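Local coordinates for BREX protein BrxA (PDB 3BHW), which is probably part of a type 1 BREX system that protects bacteria against double-stranded DNA phage by preventing replication of the phage DNA, at residues 10-15 / 148-153; 94-99 / 191-196; 111-116 / 170-175; 118-123 / 153-158. All coordinates share one frame; numbering follows the deposited sequence.

Interaction 1 (10-15 / 148-153)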
loop_
_atom_site.group_PDB
_atom_site.type_symbol
_atom_site.label_atom_id
_atom_site.label_comp_id
_atom_site.label_asym_id
_atom_site.label_seq_id
_atom_site.Cartn_x
_atom_site.Cartn_y
_atom_site.Cartn_z
ATOM N N ALA A 10 5.494 0.469 11.818
ATOM C CA ALA A 10 5.592 1.721 11.118
ATOM C C ALA A 10 6.245 1.598 9.730
ATOM O O ALA A 10 6.414 2.614 9.067
ATOM C CB ALA A 10 6.347 2.730 11.968
ATOM N N ASP A 11 6.584 0.381 9.285
ATOM C CA ASP A 11 7.314 0.230 8.011
ATOM C C ASP A 11 6.619 0.972 6.841
ATOM O O ASP A 11 7.287 1.576 5.993
ATOM C CB ASP A 11 7.526 -1.239 7.646
ATOM C CG ASP A 11 8.489 -1.953 8.590
ATOM O OD1 ASP A 11 9.393 -1.312 9.175
ATOM O OD2 ASP A 11 8.375 -3.182 8.719
ATOM N N ILE A 12 5.287 0.944 6.846
ATOM C CA ILE A 12 4.476 1.566 5.801
ATOM C C ILE A 12 4.830 3.045 5.563
ATOM O O ILE A 12 4.687 3.549 4.443
ATOM C CB ILE A 12 2.966 1.330 6.091
ATOM C CG1 ILE A 12 2.084 1.576 4.856
ATOM C CG2 ILE A 12 2.498 2.109 7.343
ATOM C CD1 ILE A 12 1.268 2.852 4.911
ATOM N N GLY A 13 5.332 3.714 6.601
ATOM C CA GLY A 13 5.680 5.130 6.533
ATOM C C GLY A 13 6.888 5.468 5.684
ATOM O O GLY A 13 7.143 6.650 5.403
ATOM N N GLY A 14 7.641 4.449 5.292
ATOM C CA GLY A 14 8.836 4.670 4.467
ATOM C C GLY A 14 8.559 5.216 3.074
ATOM O O GLY A 14 9.449 5.810 2.423
ATOM N N GLY A 15 7.331 5.025 2.594
ATOM C CA GLY A 15 6.940 5.589 1.306
ATOM C C GLY A 15 5.557 5.180 0.825
ATOM O O GLY A 15 4.999 4.143 1.257
ATOM N N ASN A 148 4.514 11.907 12.096
ATOM C CA ASN A 148 4.016 12.860 11.109
ATOM C C ASN A 148 4.231 12.410 9.673
ATOM O O ASN A 148 3.361 12.613 8.805
ATOM C CB ASN A 148 4.628 14.234 11.341
ATOM C CG ASN A 148 4.065 14.897 12.567
ATOM O OD1 ASN A 148 2.929 15.368 12.559
ATOM N ND2 ASN A 148 4.847 14.921 13.644
ATOM N N LYS A 149 5.385 11.799 9.425
ATOM C CA LYS A 149 5.711 11.308 8.098
ATOM C C LYS A 149 4.797 10.134 7.803
ATOM O O LYS A 149 4.317 10.004 6.679
ATOM C CB LYS A 149 7.202 10.950 7.970
ATOM C CG LYS A 149 8.072 12.169 7.988
ATOM C CD LYS A 149 9.482 11.872 7.521
ATOM C CE LYS A 149 10.058 13.090 6.807
ATOM N NZ LYS A 149 11.498 12.897 6.550
ATOM N N LEU A 150 4.545 9.323 8.838
ATOM C CA LEU A 150 3.610 8.188 8.795
ATOM C C LEU A 150 2.186 8.556 8.349
ATOM O O LEU A 150 1.630 7.928 7.444
ATOM C CB LEU A 150 3.563 7.506 10.171
ATOM C CG LEU A 150 2.789 6.200 10.272
ATOM C CD1 LEU A 150 3.262 5.196 9.225
ATOM C CD2 LEU A 150 2.906 5.623 11.673
ATOM N N ALA A 151 1.608 9.560 8.996
ATOM C CA ALA A 151 0.252 10.035 8.684
ATOM C C ALA A 151 0.191 10.578 7.276
ATOM O O ALA A 151 -0.757 10.292 6.542
ATOM C CB ALA A 151 -0.153 11.131 9.665
ATOM N N ASP A 152 1.204 11.367 6.917
ATOM C CA ASP A 152 1.336 11.954 5.592
ATOM C C ASP A 152 1.359 10.860 4.524
ATOM O O ASP A 152 0.700 10.989 3.483
ATOM C CB ASP A 152 2.596 12.813 5.476
ATOM C CG ASP A 152 2.424 14.219 6.083
ATOM O OD1 ASP A 152 1.338 14.514 6.627
ATOM O OD2 ASP A 152 3.389 15.024 6.000
ATOM N N CYS A 153 2.086 9.783 4.813
ATOM C CA CYS A 153 2.222 8.697 3.851
ATOM C C CYS A 153 0.917 7.957 3.688
ATOM O O CYS A 153 0.529 7.647 2.602
ATOM C CB CYS A 153 3.330 7.742 4.252
ATOM S SG CYS A 153 3.530 6.412 3.077
#
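Leu150 makes the first substantial contact of helix 145-161 with the 10-15 segment. Its CG stands anti to the backbone N (chi1 -172°), and the CD1 branch reaches into the short 3-10 turn. There CD1 sits 3.6 Å from CA of Gly13, a glycine whose lack of a side chain allows the two backbones to close until CA of Gly13 and CA of Leu150 are 4.3 Å apart. The same methyl meets Ile12, CG2 of Ile12 lying 3.7 Å from CD1 of Leu150, with the two side chains crossing at about a right angle. One helical turn on, Cys153 points its CB at the loop, and its SG is likewise anti to the backbone N. This thiol ends beside two backbone carbonyls, 3.4 Å from O of Ile12 and 3.3 Å from O of Gly15. O of Gly15 accepts a hydrogen bond from NH2 of Arg66. The turn itself is held by the bond from N of Gly13 to O of Ala10 (2.9 Å). Ile12 continues onto Val154 and Ile157 of the same helix. The result is glycine-mediated close packing of an N-terminal 3-10 turn against the buried side of helix 145-161, within an all-helical fold.

Interaction 2 (94-99 / 191-196)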
loop_
_atom_site.group_PDB
_atom_site.type_symbol
_atom_site.label_atom_id
_atom_site.label_comp_id
_atom_site.label_asym_id
_atom_site.label_seq_id
_atom_site.Cartn_x
_atom_site.Cartn_y
_atom_site.Cartn_z
ATOM N N ALA A 94 0.386 -3.185 -0.848
ATOM C CA ALA A 94 0.683 -2.345 0.348
ATOM C C ALA A 94 -0.205 -2.768 1.508
ATOM O O ALA A 94 0.252 -2.832 2.674
ATOM C CB ALA A 94 0.536 -0.916 0.051
ATOM N N ILE A 95 -1.435 -3.079 1.224
ATOM C CA ILE A 95 -2.344 -3.611 2.252
ATOM C C ILE A 95 -1.869 -4.934 2.832
ATOM O O ILE A 95 -1.750 -5.094 4.075
ATOM C CB ILE A 95 -3.777 -3.711 1.749
ATOM C CG1 ILE A 95 -4.286 -2.286 1.499
ATOM C CG2 ILE A 95 -4.674 -4.445 2.789
ATOM C CD1 ILE A 95 -5.484 -2.231 0.572
ATOM N N LYS A 96 -1.587 -5.903 1.964
ATOM C CA LYS A 96 -1.058 -7.179 2.433
ATOM C C LYS A 96 0.177 -7.048 3.362
ATOM O O LYS A 96 0.298 -7.776 4.334
ATOM C CB LYS A 96 -0.756 -8.107 1.260
ATOM C CG LYS A 96 -0.550 -9.533 1.757
ATOM C CD LYS A 96 -0.695 -10.523 0.659
ATOM C CE LYS A 96 -0.239 -11.904 1.130
ATOM N NZ LYS A 96 -0.083 -12.893 0.016
ATOM N N HIS A 97 1.076 -6.122 3.025
ATOM C CA HIS A 97 2.329 -5.909 3.748
ATOM C C HIS A 97 2.095 -5.176 5.074
ATOM O O HIS A 97 2.893 -5.280 6.024
ATOM C CB HIS A 97 3.269 -5.104 2.823
ATOM C CG HIS A 97 4.547 -4.692 3.464
ATOM N ND1 HIS A 97 4.688 -3.465 4.078
ATOM C CD2 HIS A 97 5.755 -5.294 3.534
ATOM C CE1 HIS A 97 5.917 -3.357 4.550
ATOM N NE2 HIS A 97 6.581 -4.454 4.242
ATOM N N SER A 98 1.021 -4.405 5.150
ATOM C CA SER A 98 0.773 -3.538 6.322
ATOM C C SER A 98 -0.597 -3.668 7.024
ATOM O O SER A 98 -1.573 -3.106 6.587
ATOM C CB SER A 98 1.043 -2.085 5.995
ATOM O OG SER A 98 0.647 -1.211 7.056
ATOM N N THR A 99 -0.644 -4.387 8.148
ATOM C CA THR A 99 -1.859 -4.438 8.967
ATOM C C THR A 99 -2.268 -3.041 9.438
ATOM O O THR A 99 -3.438 -2.788 9.649
ATOM C CB THR A 99 -1.666 -5.459 10.132
ATOM O OG1 THR A 99 -1.298 -6.729 9.553
ATOM C CG2 THR A 99 -2.946 -5.627 10.936
ATOM N N GLN A 191 -8.118 -13.145 1.411
ATOM C CA GLN A 191 -9.246 -12.718 2.221
ATOM C C GLN A 191 -9.046 -11.344 2.834
ATOM O O GLN A 191 -9.935 -10.469 2.770
ATOM C CB GLN A 191 -9.612 -13.709 3.354
ATOM C CG GLN A 191 -9.437 -15.230 3.006
ATOM C CD GLN A 191 -10.146 -15.730 1.768
ATOM O OE1 GLN A 191 -11.225 -15.227 1.377
ATOM N NE2 GLN A 191 -9.592 -16.790 1.159
ATOM N N TYR A 192 -7.881 -11.155 3.431
ATOM C CA TYR A 192 -7.688 -9.939 4.211
ATOM C C TYR A 192 -7.591 -8.761 3.294
ATOM O O TYR A 192 -8.239 -7.736 3.551
ATOM C CB TYR A 192 -6.443 -10.041 5.091
ATOM C CG TYR A 192 -6.106 -8.785 5.899
ATOM C CD1 TYR A 192 -6.809 -8.518 7.070
ATOM C CD2 TYR A 192 -5.059 -7.914 5.511
ATOM C CE1 TYR A 192 -6.501 -7.365 7.864
ATOM C CE2 TYR A 192 -4.773 -6.751 6.259
ATOM C CZ TYR A 192 -5.500 -6.495 7.431
ATOM O OH TYR A 192 -5.182 -5.353 8.174
ATOM N N VAL A 193 -6.772 -8.868 2.236
ATOM C CA VAL A 193 -6.691 -7.737 1.262
ATOM C C VAL A 193 -8.075 -7.416 0.648
ATOM O O VAL A 193 -8.489 -6.249 0.586
ATOM C CB VAL A 193 -5.608 -7.986 0.250
ATOM C CG1 VAL A 193 -5.559 -6.854 -0.754
ATOM C CG2 VAL A 193 -4.258 -8.242 0.997
ATOM N N ILE A 194 -8.805 -8.466 0.315
ATOM C CA ILE A 194 -10.127 -8.302 -0.265
ATOM C C ILE A 194 -11.017 -7.437 0.605
ATOM O O ILE A 194 -11.658 -6.513 0.107
ATOM C CB ILE A 194 -10.769 -9.634 -0.619
ATOM C CG1 ILE A 194 -9.987 -10.289 -1.788
ATOM C CG2 ILE A 194 -12.291 -9.473 -0.917
ATOM C CD1 ILE A 194 -10.305 -11.754 -2.109
ATOM N N ARG A 195 -11.077 -7.781 1.887
ATOM C CA ARG A 195 -11.912 -7.082 2.861
ATOM C C ARG A 195 -11.543 -5.607 3.017
ATOM O O ARG A 195 -12.420 -4.751 3.224
ATOM C CB ARG A 195 -11.793 -7.793 4.221
ATOM C CG ARG A 195 -12.849 -7.466 5.183
ATOM C CD ARG A 195 -12.323 -7.740 6.654
ATOM N NE ARG A 195 -13.348 -7.457 7.647
ATOM C CZ ARG A 195 -14.434 -8.202 7.796
ATOM N NH1 ARG A 195 -14.602 -9.263 7.012
ATOM N NH2 ARG A 195 -15.335 -7.906 8.738
ATOM N N CYS A 196 -10.238 -5.316 2.942
ATOM C CA CYS A 196 -9.712 -3.959 3.191
ATOM C C CYS A 196 -9.679 -3.068 1.962
ATOM O O CYS A 196 -9.806 -1.863 2.082
ATOM C CB CYS A 196 -8.276 -4.051 3.731
ATOM S SG CYS A 196 -8.111 -4.919 5.351
#
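The C-terminal end of helix 83-97 approaches the start of helix 191-197 most closely at Lys96 and Val193, whose CA atoms are 5.8 Å apart. Ile95 points its CB at the opposing helix. With CG2 anti to the backbone N, this short branch does the touching: it lies 3.7 Å from CB of Cys196 and makes looser contact with CA and CG2 of Val193 and with CE2 of Tyr192. Next to it, CG2 of Val193 presses on the root of the Lys96 side chain, 3.5 Å from CB of Lys96, the two chains crossing nearly at right angles. Lys96 then runs on fully extended, carrying NZ away to a salt bridge with Glu190 and a hydrogen bond to O of Thr69.

Tyr192 reaches across with CG anti to the backbone N (chi1 177°), so that its hydroxyl arrives at Thr99, with OH of Tyr192 3.6 Å from CG2 of Thr99. The polar partner of that hydroxyl is Asp103, one turn further along helix 99-112. SG of Cys196 lies over one face, 3.7 Å above the plane of the Tyr192 ring and toward its rim. Ser98 N-caps helix 99-112 through its OG, bonded to N of Leu101. The arrangement is a tight helix-helix corner in which N-cap Ser98 separates helices 83-97 and 99-112, with the C-terminal helix 191-197 packed against the junction.

Interaction 3 (111-116 / 170-175)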
loop_
_atom_site.group_PDB
_atom_site.type_symbol
_atom_site.label_atom_id
_atom_site.label_comp_id
_atom_site.label_asym_id
_atom_site.label_seq_id
_atom_site.Cartn_x
_atom_site.Cartn_y
_atom_site.Cartn_z
ATOM N N ASP A 111 -16.383 2.446 7.726
ATOM C CA ASP A 111 -17.557 2.967 8.431
ATOM C C ASP A 111 -17.851 4.424 8.109
ATOM O O ASP A 111 -18.990 4.870 8.215
ATOM C CB ASP A 111 -17.435 2.777 9.950
ATOM C CG ASP A 111 -18.786 2.426 10.603
ATOM O OD1 ASP A 111 -19.531 1.609 10.038
ATOM O OD2 ASP A 111 -19.102 2.958 11.660
ATOM N N GLN A 112 -16.840 5.183 7.719
ATOM C CA GLN A 112 -17.059 6.576 7.297
ATOM C C GLN A 112 -17.965 6.651 6.080
ATOM O O GLN A 112 -18.688 7.606 5.938
ATOM C CB GLN A 112 -15.744 7.309 6.971
ATOM C CG GLN A 112 -14.925 7.655 8.176
ATOM C CD GLN A 112 -15.695 8.529 9.171
ATOM O OE1 GLN A 112 -16.395 8.013 10.058
ATOM N NE2 GLN A 112 -15.605 9.832 9.004
ATOM N N PHE A 113 -17.880 5.678 5.187
ATOM C CA PHE A 113 -18.702 5.673 3.972
ATOM C C PHE A 113 -20.177 5.465 4.323
ATOM O O PHE A 113 -21.044 5.375 3.437
ATOM C CB PHE A 113 -18.207 4.628 2.973
ATOM C CG PHE A 113 -17.080 5.117 2.083
ATOM C CD1 PHE A 113 -17.366 5.887 0.973
ATOM C CD2 PHE A 113 -15.745 4.827 2.370
ATOM C CE1 PHE A 113 -16.394 6.363 0.147
ATOM C CE2 PHE A 113 -14.743 5.281 1.528
ATOM C CZ PHE A 113 -15.062 6.060 0.411
ATOM N N ARG A 114 -20.469 5.373 5.618
ATOM C CA ARG A 114 -21.853 5.404 5.995
ATOM C C ARG A 114 -22.397 6.822 6.147
ATOM O O ARG A 114 -23.581 7.031 6.032
ATOM C CB ARG A 114 -22.137 4.570 7.200
ATOM C CG ARG A 114 -23.472 3.965 7.031
ATOM C CD ARG A 114 -23.721 3.061 8.159
ATOM N NE ARG A 114 -25.129 3.066 8.439
ATOM C CZ ARG A 114 -25.667 2.391 9.433
ATOM N NH1 ARG A 114 -26.960 2.428 9.631
ATOM N NH2 ARG A 114 -24.882 1.711 10.286
ATOM N N MET A 115 -21.535 7.783 6.443
ATOM C CA MET A 115 -21.992 9.183 6.507
ATOM C C MET A 115 -22.570 9.640 5.180
ATOM O O MET A 115 -22.367 9.003 4.124
ATOM C CB MET A 115 -20.802 10.115 6.771
ATOM C CG MET A 115 -20.226 10.223 8.150
ATOM S SD MET A 115 -18.612 10.976 7.826
ATOM C CE MET A 115 -18.975 12.695 7.782
ATOM N N PHE A 116 -23.286 10.756 5.222
ATOM C CA PHE A 116 -23.571 11.562 4.041
ATOM C C PHE A 116 -22.349 12.445 3.816
ATOM O O PHE A 116 -21.929 13.109 4.760
ATOM C CB PHE A 116 -24.803 12.427 4.312
ATOM C CG PHE A 116 -25.056 13.499 3.272
ATOM C CD1 PHE A 116 -25.389 13.166 1.963
ATOM C CD2 PHE A 116 -24.997 14.845 3.624
ATOM C CE1 PHE A 116 -25.638 14.155 1.015
ATOM C CE2 PHE A 116 -25.250 15.837 2.689
ATOM C CZ PHE A 116 -25.569 15.492 1.378
ATOM N N TYR A 170 -10.626 16.612 3.009
ATOM C CA TYR A 170 -10.500 15.158 3.269
ATOM C C TYR A 170 -11.771 14.369 2.949
ATOM O O TYR A 170 -12.063 13.352 3.595
ATOM C CB TYR A 170 -10.004 14.847 4.678
ATOM C CG TYR A 170 -8.601 15.326 4.935
ATOM C CD1 TYR A 170 -7.543 14.903 4.137
ATOM C CD2 TYR A 170 -8.332 16.208 5.974
ATOM C CE1 TYR A 170 -6.260 15.335 4.368
ATOM C CE2 TYR A 170 -7.046 16.650 6.207
ATOM C CZ TYR A 170 -6.018 16.211 5.392
ATOM O OH TYR A 170 -4.735 16.644 5.628
ATOM N N ARG A 171 -12.520 14.850 1.956
ATOM C CA ARG A 171 -13.701 14.145 1.477
ATOM C C ARG A 171 -13.335 12.814 0.840
ATOM O O ARG A 171 -12.384 12.696 0.072
ATOM C CB ARG A 171 -14.576 15.004 0.556
ATOM C CG ARG A 171 -15.572 15.865 1.344
ATOM C CD ARG A 171 -17.001 15.758 0.832
ATOM N NE ARG A 171 -17.443 14.362 0.870
ATOM C CZ ARG A 171 -17.842 13.654 -0.186
ATOM N NH1 ARG A 171 -18.189 12.392 -0.013
ATOM N NH2 ARG A 171 -17.917 14.206 -1.401
ATOM N N LEU A 172 -14.129 11.811 1.144
ATOM C CA LEU A 172 -13.873 10.487 0.616
ATOM C C LEU A 172 -14.748 10.263 -0.593
ATOM O O LEU A 172 -15.872 10.781 -0.641
ATOM C CB LEU A 172 -14.201 9.450 1.687
ATOM C CG LEU A 172 -13.169 9.135 2.779
ATOM C CD1 LEU A 172 -13.872 8.302 3.828
ATOM C CD2 LEU A 172 -11.960 8.383 2.203
ATOM N N LYS A 173 -14.245 9.497 -1.559
ATOM C CA LYS A 173 -15.024 9.089 -2.722
ATOM C C LYS A 173 -14.868 7.605 -2.900
ATOM O O LYS A 173 -13.828 7.027 -2.563
ATOM C CB LYS A 173 -14.573 9.798 -4.017
ATOM C CG LYS A 173 -15.500 9.543 -5.237
ATOM C CD LYS A 173 -14.793 9.835 -6.606
ATOM C CE LYS A 173 -15.769 10.052 -7.807
ATOM N NZ LYS A 173 -16.168 8.823 -8.647
ATOM N N SER A 174 -15.901 6.979 -3.449
ATOM C CA SER A 174 -15.829 5.567 -3.710
ATOM C C SER A 174 -14.906 5.370 -4.902
ATOM O O SER A 174 -14.809 6.239 -5.783
ATOM C CB SER A 174 -17.215 4.984 -3.975
ATOM O OG SER A 174 -17.810 5.584 -5.107
ATOM N N VAL A 175 -14.226 4.227 -4.905
ATOM C CA VAL A 175 -13.320 3.857 -5.975
ATOM C C VAL A 175 -13.578 2.393 -6.302
ATOM O O VAL A 175 -13.599 1.544 -5.406
ATOM C CB VAL A 175 -11.839 4.079 -5.582
ATOM C CG1 VAL A 175 -11.526 5.572 -5.457
ATOM C CG2 VAL A 175 -11.492 3.340 -4.293
#
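Phe113 and Leu172 form the tight half of this surface contact, whose centre is about 19 Å from the centre of the chain. The Phe113 ring, with CG anti to its own carbonyl carbon (chi1 -85°), reaches the 170-175 segment, extended from Arg171 on, with its far edge. CZ of Phe113 comes 3.4 Å from O of Lys173, which lies at the ring edge and close to its plane, while the carbonyl carbon of the same residue is also in plane with the ring. CB of Leu172 approaches CZ of Phe113 obliquely at 3.7 Å, and the two side chains cross at about a right angle. Leu172 points toward the other segment and is buried; its CD1 fills the angle between CE2 of Phe113 and CB of Gln112, 3.8 Å from the latter. Gln112 bends at chi2 (-58°), and its NE2 bonds to O of Asp119.

Helix 99-112 ends here in a type I beta turn from Gln112 to Met115, closed by the bond from N of Met115 to O of Gln112 (2.9 Å). The contact thus joins a helix terminus to the loop between helices 145-161 and 179-187 in this all-helical fold.

Toward solvent the packing thins. N of Ser174 lies 3.7 Å from CE1 of Phe113, but CB of Ser174 stays 4.4 Å from that same CE1. The exposed Lys173 contributes its backbone, its CB directed away from the helix end, and Ser200 near the C-terminus touches both Phe113 and Ser174.

Interaction 4 (118-123 / 153-158)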
loop_
_atom_site.group_PDB
_atom_site.type_symbol
_atom_site.label_atom_id
_atom_site.label_comp_id
_atom_site.label_asym_id
_atom_site.label_seq_id
_atom_site.Cartn_x
_atom_site.Cartn_y
_atom_site.Cartn_z
ATOM N N PRO A 118 -19.084 11.415 3.145
ATOM C CA PRO A 118 -18.054 10.866 3.997
ATOM C C PRO A 118 -16.777 11.713 3.924
ATOM O O PRO A 118 -16.419 12.242 2.853
ATOM C CB PRO A 118 -17.819 9.477 3.416
ATOM C CG PRO A 118 -19.020 9.146 2.618
ATOM C CD PRO A 118 -19.574 10.445 2.147
ATOM N N ASP A 119 -16.125 11.856 5.072
ATOM C CA ASP A 119 -14.799 12.443 5.136
ATOM C C ASP A 119 -13.861 11.629 6.012
ATOM O O ASP A 119 -14.282 10.667 6.713
ATOM C CB ASP A 119 -14.879 13.911 5.588
ATOM C CG ASP A 119 -15.494 14.094 6.959
ATOM O OD1 ASP A 119 -15.505 13.174 7.787
ATOM O OD2 ASP A 119 -15.947 15.228 7.233
ATOM N N LEU A 120 -12.583 12.012 5.979
ATOM C CA LEU A 120 -11.589 11.324 6.787
ATOM C C LEU A 120 -10.601 12.342 7.341
ATOM O O LEU A 120 -9.457 12.378 6.945
ATOM C CB LEU A 120 -10.884 10.264 5.925
ATOM C CG LEU A 120 -10.066 9.189 6.654
ATOM C CD1 LEU A 120 -11.003 8.257 7.428
ATOM C CD2 LEU A 120 -9.194 8.381 5.689
ATOM N N PRO A 121 -11.059 13.214 8.251
ATOM C CA PRO A 121 -10.132 14.204 8.781
ATOM C C PRO A 121 -9.035 13.550 9.610
ATOM O O PRO A 121 -9.236 12.435 10.111
ATOM C CB PRO A 121 -11.046 15.095 9.636
ATOM C CG PRO A 121 -12.155 14.272 9.986
ATOM C CD PRO A 121 -12.406 13.399 8.799
ATOM N N ARG A 122 -7.892 14.234 9.722
ATOM C CA ARG A 122 -6.718 13.713 10.441
ATOM C C ARG A 122 -6.943 13.261 11.880
ATOM O O ARG A 122 -6.316 12.304 12.314
ATOM C CB ARG A 122 -5.540 14.674 10.336
ATOM C CG ARG A 122 -5.076 14.861 8.911
ATOM C CD ARG A 122 -3.851 13.999 8.565
ATOM N NE ARG A 122 -3.285 14.387 7.262
ATOM C CZ ARG A 122 -1.997 14.288 6.947
ATOM N NH1 ARG A 122 -1.132 13.822 7.839
ATOM N NH2 ARG A 122 -1.565 14.665 5.746
ATOM N N LYS A 123 -7.852 13.900 12.624
ATOM C CA LYS A 123 -8.171 13.419 13.986
ATOM C C LYS A 123 -8.566 11.929 13.996
ATOM O O LYS A 123 -8.369 11.247 15.001
ATOM C CB LYS A 123 -9.294 14.222 14.651
ATOM C CG LYS A 123 -10.544 14.392 13.778
ATOM C CD LYS A 123 -11.846 14.065 14.496
ATOM C CE LYS A 123 -12.540 15.337 14.984
ATOM N NZ LYS A 123 -12.204 15.673 16.389
ATOM N N CYS A 153 2.086 9.783 4.813
ATOM C CA CYS A 153 2.222 8.697 3.851
ATOM C C CYS A 153 0.917 7.957 3.688
ATOM O O CYS A 153 0.529 7.647 2.602
ATOM C CB CYS A 153 3.330 7.742 4.252
ATOM S SG CYS A 153 3.530 6.412 3.077
ATOM N N VAL A 154 0.244 7.623 4.775
ATOM C CA VAL A 154 -1.059 6.974 4.658
ATOM C C VAL A 154 -2.041 7.821 3.843
ATOM O O VAL A 154 -2.761 7.305 2.959
ATOM C CB VAL A 154 -1.591 6.599 6.030
ATOM C CG1 VAL A 154 -3.035 6.176 5.933
ATOM C CG2 VAL A 154 -0.772 5.442 6.561
ATOM N N TYR A 155 -2.121 9.118 4.124
ATOM C CA TYR A 155 -3.065 9.930 3.352
ATOM C C TYR A 155 -2.646 10.094 1.907
ATOM O O TYR A 155 -3.505 10.175 1.004
ATOM C CB TYR A 155 -3.259 11.287 4.017
ATOM C CG TYR A 155 -4.250 11.236 5.177
ATOM C CD1 TYR A 155 -3.885 10.819 6.477
ATOM C CD2 TYR A 155 -5.580 11.614 4.960
ATOM C CE1 TYR A 155 -4.847 10.796 7.524
ATOM C CE2 TYR A 155 -6.526 11.573 5.978
ATOM C CZ TYR A 155 -6.160 11.168 7.253
ATOM O OH TYR A 155 -7.164 11.157 8.208
ATOM N N ARG A 156 -1.335 10.124 1.638
ATOM C CA ARG A 156 -0.851 10.200 0.260
ATOM C C ARG A 156 -1.279 8.926 -0.528
ATOM O O ARG A 156 -1.749 8.999 -1.691
ATOM C CB ARG A 156 0.680 10.336 0.231
ATOM C CG ARG A 156 1.255 10.651 -1.083
ATOM C CD ARG A 156 2.628 11.341 -0.953
ATOM N NE ARG A 156 3.654 10.444 -0.443
ATOM C CZ ARG A 156 4.146 10.461 0.797
ATOM N NH1 ARG A 156 5.064 9.575 1.130
ATOM N NH2 ARG A 156 3.720 11.334 1.708
ATOM N N ILE A 157 -1.156 7.755 0.099
ATOM C CA ILE A 157 -1.610 6.504 -0.505
ATOM C C ILE A 157 -3.079 6.604 -0.887
ATOM O O ILE A 157 -3.475 6.187 -1.970
ATOM C CB ILE A 157 -1.405 5.324 0.473
ATOM C CG1 ILE A 157 0.053 4.919 0.458
ATOM C CG2 ILE A 157 -2.126 4.102 -0.037
ATOM C CD1 ILE A 157 0.447 4.014 1.591
ATOM N N LEU A 158 -3.866 7.167 0.011
ATOM C CA LEU A 158 -5.296 7.264 -0.205
ATOM C C LEU A 158 -5.608 8.264 -1.300
ATOM O O LEU A 158 -6.565 8.067 -2.049
ATOM C CB LEU A 158 -5.995 7.602 1.104
ATOM C CG LEU A 158 -5.930 6.521 2.204
ATOM C CD1 LEU A 158 -6.763 7.014 3.335
ATOM C CD2 LEU A 158 -6.401 5.113 1.768
#
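On one face of the Tyr155 ring lies the side chain of Arg122; O of Leu120 sits in plane at the edge, with O of Pro121 near the plane. The guanidinium is almost parallel to the ring, the planes only 7° apart, with CZ of Arg122 4.5 Å from the centroid of the Tyr155 ring in an off-centre cation-pi stack. The aliphatic part covers the ring more squarely: CD of Arg122 makes a CH-pi contact, 3.9 Å from the centroid. A bend at chi2 (-99°) lays the arginine along the ring, so that the two side chains slide past each other in opposite directions.

The phenol donates a hydrogen bond from OH of Tyr155 to O of Leu120 (2.9 Å), approaching from above the carbonyl plane. O of Pro121 is 3.1 Å from the same OH. On the apolar side, CD2 of Leu120 meets CD1 of Leu158 at 3.6 Å and touches the ring rim at CE2 of Tyr155. Trp125 and Ile164 also touch this tyrosine, whose ring meets that of Tyr170 at about 55°.

Arg122 is held at two nitrogens, NH1 by a salt bridge to Asp152 and NE by a hydrogen bond to OH of Tyr170. These partners hold the group flat on the ring, and the carboxylate of Asp152 probably compensates the charge that the guanidinium places over it. The buried phenol hydroxyl is meanwhile satisfied by the carbonyl of Leu120, in the loop leading into helix 122-135.

In the fold
Helix 145-161 connects interactions 1 and 4, whose centres are 12 Å apart and which share Cys153. NH1 of Arg122 in interaction 4 lies 2.8 Å from OD1 of Asp152 in interaction 1, a salt bridge that ties the two contacts together. Interactions 3 and 4 have centres 11 Å apart and meet through O of Tyr170, 2.8 Å from N of Leu120 in a probable hydrogen bond, and through the Gln112 side chain on O of Asp119. Interaction 2 touches interaction 1, CB of Ile12 being 3.6 Å from OG of Ser98, but its nearest atoms stay about 8 Å from interaction 3. The N-terminal turn therefore bridges helix 145-161 and the corner at Ser98.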